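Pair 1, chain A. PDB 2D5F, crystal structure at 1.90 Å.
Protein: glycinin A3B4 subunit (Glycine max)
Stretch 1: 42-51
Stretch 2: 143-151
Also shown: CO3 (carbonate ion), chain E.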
# COMPACT_ATOMS: atom_id res chain seq x y z
N CYS A 42 12.89 -25.21 14.16
CA CYS A 42 12.95 -23.87 14.73
C CYS A 42 12.87 -22.84 13.60
O CYS A 42 12.18 -21.82 13.71
CB CYS A 42 14.24 -23.70 15.55
SG CYS A 42 14.75 -21.96 15.78
N ALA A 43 13.56 -23.12 12.50
CA ALA A 43 13.59 -22.21 11.35
C ALA A 43 12.32 -22.26 10.51
O ALA A 43 12.03 -21.32 9.77
CB ALA A 43 14.80 -22.54 10.48
N GLY A 44 11.56 -23.35 10.64
CA GLY A 44 10.32 -23.47 9.89
C GLY A 44 10.56 -23.67 8.40
O GLY A 44 9.84 -23.11 7.57
N VAL A 45 11.57 -24.46 8.07
CA VAL A 45 11.92 -24.73 6.67
C VAL A 45 12.64 -26.07 6.58
O VAL A 45 12.91 -26.72 7.58
CB VAL A 45 12.92 -23.68 6.12
CG1 VAL A 45 12.40 -22.26 6.32
CG2 VAL A 45 14.28 -23.86 6.83
N THR A 46 12.92 -26.47 5.35
CA THR A 46 13.71 -27.67 5.11
C THR A 46 14.46 -27.39 3.81
O THR A 46 14.18 -26.39 3.14
CB THR A 46 12.88 -28.97 5.01
OG1 THR A 46 13.77 -30.09 5.12
CG2 THR A 46 12.15 -29.08 3.69
N VAL A 47 15.42 -28.23 3.47
CA VAL A 47 16.21 -28.01 2.27
C VAL A 47 16.30 -29.25 1.40
O VAL A 47 16.29 -30.38 1.89
CB VAL A 47 17.65 -27.55 2.66
CG1 VAL A 47 18.46 -27.27 1.40
CG2 VAL A 47 17.57 -26.31 3.55
N SER A 48 16.41 -29.02 0.10
CA SER A 48 16.51 -30.09 -0.88
C SER A 48 17.59 -29.78 -1.91
O SER A 48 17.60 -28.69 -2.49
CB SER A 48 15.15 -30.26 -1.57
OG SER A 48 15.24 -31.13 -2.68
N LYS A 49 18.50 -30.72 -2.12
CA LYS A 49 19.58 -30.55 -3.10
C LYS A 49 19.23 -31.37 -4.33
O LYS A 49 19.03 -32.58 -4.24
CB LYS A 49 20.90 -31.04 -2.51
CG LYS A 49 22.09 -30.88 -3.43
CD LYS A 49 23.36 -31.34 -2.72
CE LYS A 49 24.57 -31.25 -3.63
NZ LYS A 49 25.78 -31.82 -2.98
N ARG A 50 19.14 -30.72 -5.48
CA ARG A 50 18.78 -31.41 -6.71
C ARG A 50 19.89 -31.43 -7.74
O ARG A 50 20.58 -30.43 -7.95
CB ARG A 50 17.52 -30.79 -7.32
CG ARG A 50 16.26 -31.06 -6.52
CD ARG A 50 15.17 -30.04 -6.80
NE ARG A 50 14.30 -29.90 -5.64
CZ ARG A 50 13.54 -28.84 -5.39
NH1 ARG A 50 12.78 -28.82 -4.30
NH2 ARG A 50 13.53 -27.81 -6.22
N THR A 51 20.06 -32.58 -8.37
CA THR A 51 21.09 -32.73 -9.39
C THR A 51 20.47 -33.21 -10.68
O THR A 51 19.79 -34.24 -10.71
CB THR A 51 22.18 -33.72 -8.96
OG1 THR A 51 22.84 -33.22 -7.79
CG2 THR A 51 23.22 -33.88 -10.07
N ALA A 143 21.59 -27.77 -7.69
CA ALA A 143 20.87 -26.66 -7.08
C ALA A 143 20.44 -26.98 -5.66
O ALA A 143 20.12 -28.13 -5.34
CB ALA A 143 19.66 -26.30 -7.93
N ILE A 144 20.45 -25.96 -4.80
CA ILE A 144 20.04 -26.13 -3.41
C ILE A 144 18.79 -25.31 -3.17
O ILE A 144 18.80 -24.08 -3.30
CB ILE A 144 21.15 -25.69 -2.42
CG1 ILE A 144 22.24 -26.77 -2.32
CG2 ILE A 144 20.56 -25.47 -1.03
CD1 ILE A 144 23.03 -26.98 -3.58
N SER A 145 17.71 -25.99 -2.81
CA SER A 145 16.44 -25.32 -2.60
C SER A 145 16.00 -25.16 -1.15
O SER A 145 15.99 -26.12 -0.38
CB SER A 145 15.34 -26.05 -3.37
OG SER A 145 14.08 -25.46 -3.11
N LEU A 146 15.65 -23.93 -0.78
CA LEU A 146 15.15 -23.65 0.55
C LEU A 146 13.64 -23.79 0.41
O LEU A 146 13.00 -23.02 -0.32
CB LEU A 146 15.52 -22.22 0.97
CG LEU A 146 15.22 -21.77 2.41
CD1 LEU A 146 13.71 -21.67 2.67
CD2 LEU A 146 15.87 -22.75 3.38
N LEU A 147 13.07 -24.79 1.08
CA LEU A 147 11.63 -25.03 1.05
C LEU A 147 11.01 -24.30 2.25
O LEU A 147 11.07 -24.79 3.38
CB LEU A 147 11.32 -26.53 1.13
CG LEU A 147 11.49 -27.43 -0.12
CD1 LEU A 147 12.90 -27.34 -0.65
CD2 LEU A 147 11.17 -28.87 0.24
N ASP A 148 10.44 -23.13 2.00
CA ASP A 148 9.84 -22.33 3.06
C ASP A 148 8.48 -22.87 3.50
O ASP A 148 7.45 -22.22 3.31
CB ASP A 148 9.73 -20.88 2.56
CG ASP A 148 9.33 -19.91 3.66
OD1 ASP A 148 9.58 -20.19 4.85
OD2 ASP A 148 8.76 -18.84 3.33
N THR A 149 8.49 -24.05 4.12
CA THR A 149 7.28 -24.71 4.60
C THR A 149 6.45 -23.91 5.60
O THR A 149 5.23 -24.03 5.63
CB THR A 149 7.60 -26.07 5.26
OG1 THR A 149 8.65 -25.90 6.22
CG2 THR A 149 8.03 -27.10 4.21
N SER A 150 7.10 -23.11 6.43
CA SER A 150 6.38 -22.33 7.43
C SER A 150 5.80 -21.03 6.89
O SER A 150 5.15 -20.29 7.62
CB SER A 150 7.29 -22.01 8.62
OG SER A 150 8.33 -21.11 8.26
N ASN A 151 6.02 -20.75 5.61
CA ASN A 151 5.50 -19.53 5.00
C ASN A 151 4.00 -19.37 5.25
O ASN A 151 3.25 -20.34 5.18
CB ASN A 151 5.78 -19.50 3.50
CG ASN A 151 5.29 -18.23 2.83
OD1 ASN A 151 4.15 -18.14 2.38
ND2 ASN A 151 6.15 -17.22 2.79
C CO3 E . 15.09 -28.06 -9.67
O1 CO3 E . 14.73 -28.69 -10.71
O2 CO3 E . 14.25 -27.92 -8.71
O3 CO3 E . 16.28 -27.57 -9.59

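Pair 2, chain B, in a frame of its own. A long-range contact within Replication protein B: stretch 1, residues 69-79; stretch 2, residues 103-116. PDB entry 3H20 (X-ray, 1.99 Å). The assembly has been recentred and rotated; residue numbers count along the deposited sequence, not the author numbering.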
# COMPACT_ATOMS: atom_id res chain seq x y z
N GLU B 69 12.73 -15.71 0.77
CA GLU B 69 12.51 -17.10 0.34
C GLU B 69 12.00 -16.98 -1.09
O GLU B 69 11.21 -16.08 -1.40
CB GLU B 69 11.49 -17.79 1.25
CG GLU B 69 11.00 -19.18 0.80
CD GLU B 69 11.97 -20.31 1.14
OE1 GLU B 69 12.80 -20.15 2.07
OE2 GLU B 69 11.88 -21.37 0.48
N ARG B 70 12.47 -17.85 -1.98
CA ARG B 70 11.95 -17.91 -3.34
C ARG B 70 10.82 -18.92 -3.34
O ARG B 70 11.04 -20.11 -3.08
CB ARG B 70 13.04 -18.28 -4.34
N HIS B 71 9.60 -18.43 -3.59
CA HIS B 71 8.40 -19.25 -3.51
C HIS B 71 7.29 -18.61 -4.34
O HIS B 71 7.42 -17.45 -4.78
CB HIS B 71 7.96 -19.41 -2.05
CG HIS B 71 7.41 -18.16 -1.43
ND1 HIS B 71 6.06 -17.88 -1.37
CD2 HIS B 71 8.03 -17.12 -0.83
CE1 HIS B 71 5.88 -16.72 -0.76
NE2 HIS B 71 7.06 -16.23 -0.43
N GLY B 72 6.23 -19.37 -4.56
CA GLY B 72 5.05 -18.89 -5.29
C GLY B 72 3.75 -19.11 -4.53
O GLY B 72 2.71 -19.32 -5.14
N LEU B 73 3.81 -19.06 -3.20
CA LEU B 73 2.66 -19.28 -2.32
C LEU B 73 1.89 -18.00 -2.05
O LEU B 73 2.49 -16.99 -1.70
CB LEU B 73 3.14 -19.83 -0.97
CG LEU B 73 2.82 -21.27 -0.57
CD1 LEU B 73 3.02 -22.27 -1.70
CD2 LEU B 73 3.62 -21.65 0.69
N VAL B 74 0.57 -18.05 -2.22
CA VAL B 74 -0.29 -16.87 -2.00
C VAL B 74 -1.41 -17.21 -1.02
O VAL B 74 -2.18 -18.15 -1.26
CB VAL B 74 -0.88 -16.37 -3.36
CG1 VAL B 74 -1.88 -15.23 -3.14
CG2 VAL B 74 0.25 -15.89 -4.27
N LEU B 75 -1.51 -16.45 0.07
CA LEU B 75 -2.56 -16.65 1.09
C LEU B 75 -3.91 -16.02 0.70
O LEU B 75 -3.97 -14.85 0.31
CB LEU B 75 -2.12 -16.05 2.45
CG LEU B 75 -3.10 -16.17 3.63
CD1 LEU B 75 -3.28 -17.62 4.06
CD2 LEU B 75 -2.67 -15.32 4.83
N VAL B 76 -4.98 -16.81 0.85
CA VAL B 76 -6.37 -16.35 0.70
C VAL B 76 -7.13 -16.61 2.02
O VAL B 76 -7.26 -17.75 2.46
CB VAL B 76 -7.08 -17.06 -0.48
CG1 VAL B 76 -8.38 -16.35 -0.83
CG2 VAL B 76 -6.18 -17.12 -1.71
N ASP B 77 -7.64 -15.53 2.63
CA ASP B 77 -8.14 -15.54 4.01
C ASP B 77 -9.67 -15.40 4.07
O ASP B 77 -10.27 -14.82 3.16
CB ASP B 77 -7.48 -14.36 4.75
CG ASP B 77 -7.56 -14.49 6.27
OD1 ASP B 77 -7.78 -15.60 6.78
OD2 ASP B 77 -7.40 -13.45 6.95
N ASP B 78 -10.29 -15.95 5.12
CA ASP B 78 -11.74 -15.79 5.41
C ASP B 78 -12.66 -16.44 4.36
O ASP B 78 -13.59 -15.82 3.86
CB ASP B 78 -12.10 -14.29 5.64
CG ASP B 78 -13.38 -14.09 6.47
OD1 ASP B 78 -13.70 -14.92 7.36
OD2 ASP B 78 -14.06 -13.06 6.27
N LEU B 79 -12.39 -17.71 4.05
CA LEU B 79 -13.15 -18.47 3.05
C LEU B 79 -14.14 -19.45 3.69
O LEU B 79 -13.87 -20.01 4.75
CB LEU B 79 -12.18 -19.27 2.15
CG LEU B 79 -11.20 -18.49 1.26
CD1 LEU B 79 -10.06 -19.39 0.81
CD2 LEU B 79 -11.92 -17.87 0.05
N LYS B 103 -16.02 -23.66 10.36
CA LYS B 103 -16.60 -23.20 9.08
C LYS B 103 -15.83 -22.04 8.44
O LYS B 103 -16.28 -21.48 7.44
CB LYS B 103 -18.10 -22.83 9.21
CG LYS B 103 -18.97 -23.82 9.98
CD LYS B 103 -19.80 -24.71 9.07
CE LYS B 103 -20.62 -25.72 9.87
NZ LYS B 103 -21.50 -26.56 8.98
N ASN B 104 -14.67 -21.69 9.01
CA ASN B 104 -13.83 -20.58 8.54
C ASN B 104 -12.45 -21.08 8.12
O ASN B 104 -11.75 -21.73 8.91
CB ASN B 104 -13.69 -19.51 9.64
CG ASN B 104 -15.00 -18.81 9.95
OD1 ASN B 104 -15.67 -18.30 9.06
ND2 ASN B 104 -15.36 -18.77 11.23
N TYR B 105 -12.06 -20.79 6.88
CA TYR B 105 -10.85 -21.36 6.28
C TYR B 105 -9.87 -20.35 5.69
O TYR B 105 -10.25 -19.24 5.29
CB TYR B 105 -11.20 -22.39 5.18
CG TYR B 105 -12.15 -23.49 5.63
CD1 TYR B 105 -11.66 -24.68 6.19
CD2 TYR B 105 -13.53 -23.35 5.49
CE1 TYR B 105 -12.53 -25.69 6.60
CE2 TYR B 105 -14.41 -24.36 5.90
CZ TYR B 105 -13.89 -25.52 6.46
OH TYR B 105 -14.74 -26.52 6.87
N GLN B 106 -8.60 -20.76 5.65
CA GLN B 106 -7.54 -20.11 4.89
C GLN B 106 -7.02 -21.09 3.86
O GLN B 106 -6.93 -22.30 4.12
CB GLN B 106 -6.36 -19.76 5.82
CG GLN B 106 -6.61 -18.52 6.64
CD GLN B 106 -5.51 -18.22 7.63
OE1 GLN B 106 -4.61 -19.03 7.88
NE2 GLN B 106 -5.57 -17.03 8.22
N ALA B 107 -6.66 -20.59 2.68
CA ALA B 107 -5.98 -21.42 1.69
C ALA B 107 -4.67 -20.76 1.25
O ALA B 107 -4.60 -19.54 1.12
CB ALA B 107 -6.89 -21.65 0.47
N TRP B 108 -3.63 -21.57 1.04
CA TRP B 108 -2.42 -21.12 0.37
C TRP B 108 -2.47 -21.70 -1.04
O TRP B 108 -2.61 -22.91 -1.20
CB TRP B 108 -1.16 -21.60 1.08
CG TRP B 108 -0.92 -21.01 2.48
CD1 TRP B 108 -1.38 -21.50 3.66
CD2 TRP B 108 -0.14 -19.85 2.80
NE1 TRP B 108 -0.96 -20.71 4.71
CE2 TRP B 108 -0.18 -19.70 4.21
CE3 TRP B 108 0.58 -18.92 2.05
CZ2 TRP B 108 0.47 -18.66 4.88
CZ3 TRP B 108 1.23 -17.88 2.71
CH2 TRP B 108 1.17 -17.76 4.11
N VAL B 109 -2.39 -20.84 -2.05
CA VAL B 109 -2.39 -21.28 -3.46
C VAL B 109 -0.97 -21.12 -4.01
O VAL B 109 -0.39 -20.03 -3.93
CB VAL B 109 -3.39 -20.44 -4.30
CG1 VAL B 109 -3.38 -20.87 -5.79
CG2 VAL B 109 -4.81 -20.51 -3.73
N LYS B 110 -0.42 -22.21 -4.56
CA LYS B 110 0.89 -22.21 -5.19
C LYS B 110 0.71 -21.90 -6.68
O LYS B 110 0.10 -22.70 -7.42
CB LYS B 110 1.61 -23.56 -5.02
CG LYS B 110 3.03 -23.58 -5.64
CD LYS B 110 3.78 -24.89 -5.40
CE LYS B 110 5.15 -24.85 -6.12
NZ LYS B 110 6.02 -26.02 -5.82
N VAL B 111 1.22 -20.75 -7.12
CA VAL B 111 1.09 -20.35 -8.53
C VAL B 111 2.31 -20.67 -9.40
O VAL B 111 2.20 -20.70 -10.62
CB VAL B 111 0.72 -18.85 -8.66
CG1 VAL B 111 -0.65 -18.58 -8.03
CG2 VAL B 111 1.81 -17.95 -8.04
N ALA B 112 3.46 -20.89 -8.76
CA ALA B 112 4.74 -21.10 -9.45
C ALA B 112 5.75 -21.65 -8.45
O ALA B 112 5.52 -21.59 -7.25
CB ALA B 112 5.25 -19.78 -10.05
N ASP B 113 6.88 -22.16 -8.94
CA ASP B 113 7.97 -22.56 -8.03
C ASP B 113 8.62 -21.33 -7.39
O ASP B 113 9.05 -21.38 -6.23
CB ASP B 113 9.02 -23.40 -8.77
CG ASP B 113 8.48 -24.75 -9.23
OD1 ASP B 113 7.49 -25.25 -8.66
OD2 ASP B 113 9.06 -25.30 -10.18
N ALA B 114 8.67 -20.24 -8.14
CA ALA B 114 9.14 -18.95 -7.63
C ALA B 114 8.46 -17.78 -8.36
O ALA B 114 8.36 -17.78 -9.59
CB ALA B 114 10.65 -18.85 -7.74
N ALA B 115 7.97 -16.82 -7.57
CA ALA B 115 7.42 -15.56 -8.10
C ALA B 115 7.75 -14.41 -7.15
O ALA B 115 7.62 -14.56 -5.94
CB ALA B 115 5.91 -15.67 -8.31
N GLY B 116 8.17 -13.27 -7.69
CA GLY B 116 8.59 -12.14 -6.85
C GLY B 116 7.46 -11.55 -6.02
O GLY B 116 6.30 -11.83 -6.27
O HOH W 1 9.63 -15.37 -4.70
O HOH W 2 6.29 -22.15 -3.91
O HOH W 3 -10.10 -17.89 8.04
O HOH W 4 -14.16 -17.50 7.07

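What backbone arrangement do the two pairs share? Each is a pair of neighbouring antiparallel strands, with N-to-C directions 156° apart in pair 1 and 154° in pair 2, and the central residues superpose with an RMSD of 0.8 Å. Matched rungs carry the same two-way hydrogen bonds: in pair 1 A:Ser48 N reaches A:Ser145 O at 3.0 Å and A:Ser145 N reaches A:Ser48 O at 2.7 Å; in pair 2 B:Val76 N reaches B:Ala107 O at 2.8 Å and B:Ala107 N reaches B:Val76 O at 2.9 Å. Pair 2 then slips by one residue in a beta bulge, so B:Leu79 matches A:Arg50 and B:Asp78 has no counterpart.

How is the face bearing A:Val47 and A:Leu146 filled? In pair 1 two branched aliphatic chains meet, A:Val47 CG2 lying 3.9 Å from A:Leu146 CD2, while A:Val47 CG1 touches A:Ile144 CG2 at 3.7 Å. The matched B:Leu75 and B:Trp108 pack differently: B:Leu75 CD1 sits over one face of the indole, 3.9 Å from the centroid of the five-membered ring of B:Trp108, a CH-pi contact. At the next matched positions, A:Lys49 and A:Ile144 meet through carbon, CG to CD1 at 4.0 Å, whereas B:Gln106 NE2 donates a hydrogen bond to B:Asp77 OD1 at 3.0 Å.

What occupies the other face? Pair 1 mixes polar and apolar groups. A:Thr46 CG2 approaches A:Leu147 CD2 at 3.6 Å, A:Ser48 CB lies 3.8 Å from A:Leu147 CD1, and A:Ser145 CB lies over one face of the A:Arg50 guanidinium, whose NH2 donates to O2 of the carbonate ion at 2.6 Å. Pair 2 fills the matched sites with hydrocarbon: B:Val76 CG2 is 4.2 Å from B:Val109 CG2, and B:Leu79 CD1 is 3.9 Å from B:Ala107 CB. The charged arginine and the leucine thus both extend this face, one meeting an ion and the other a methyl group.

Why does a glycine stand at the matched position A:Gly44 and B:Gly72? In both pairs a side chain there would run into the opposing stretch: an ideal CB would fall 2.4 Å from A:Ser150 OG at A:Gly44, and 2.2 Å from B:Ala112 O at B:Gly72. A:Gly44 also has positive phi, which by itself favours glycine. Each carbonyl is used: A:Gly44 O accepts from A:Ser150 OG at 2.6 Å and from A:Ser150 N at 3.0 Å, while B:Gly72 O accepts from B:Val111 N at 2.9 Å.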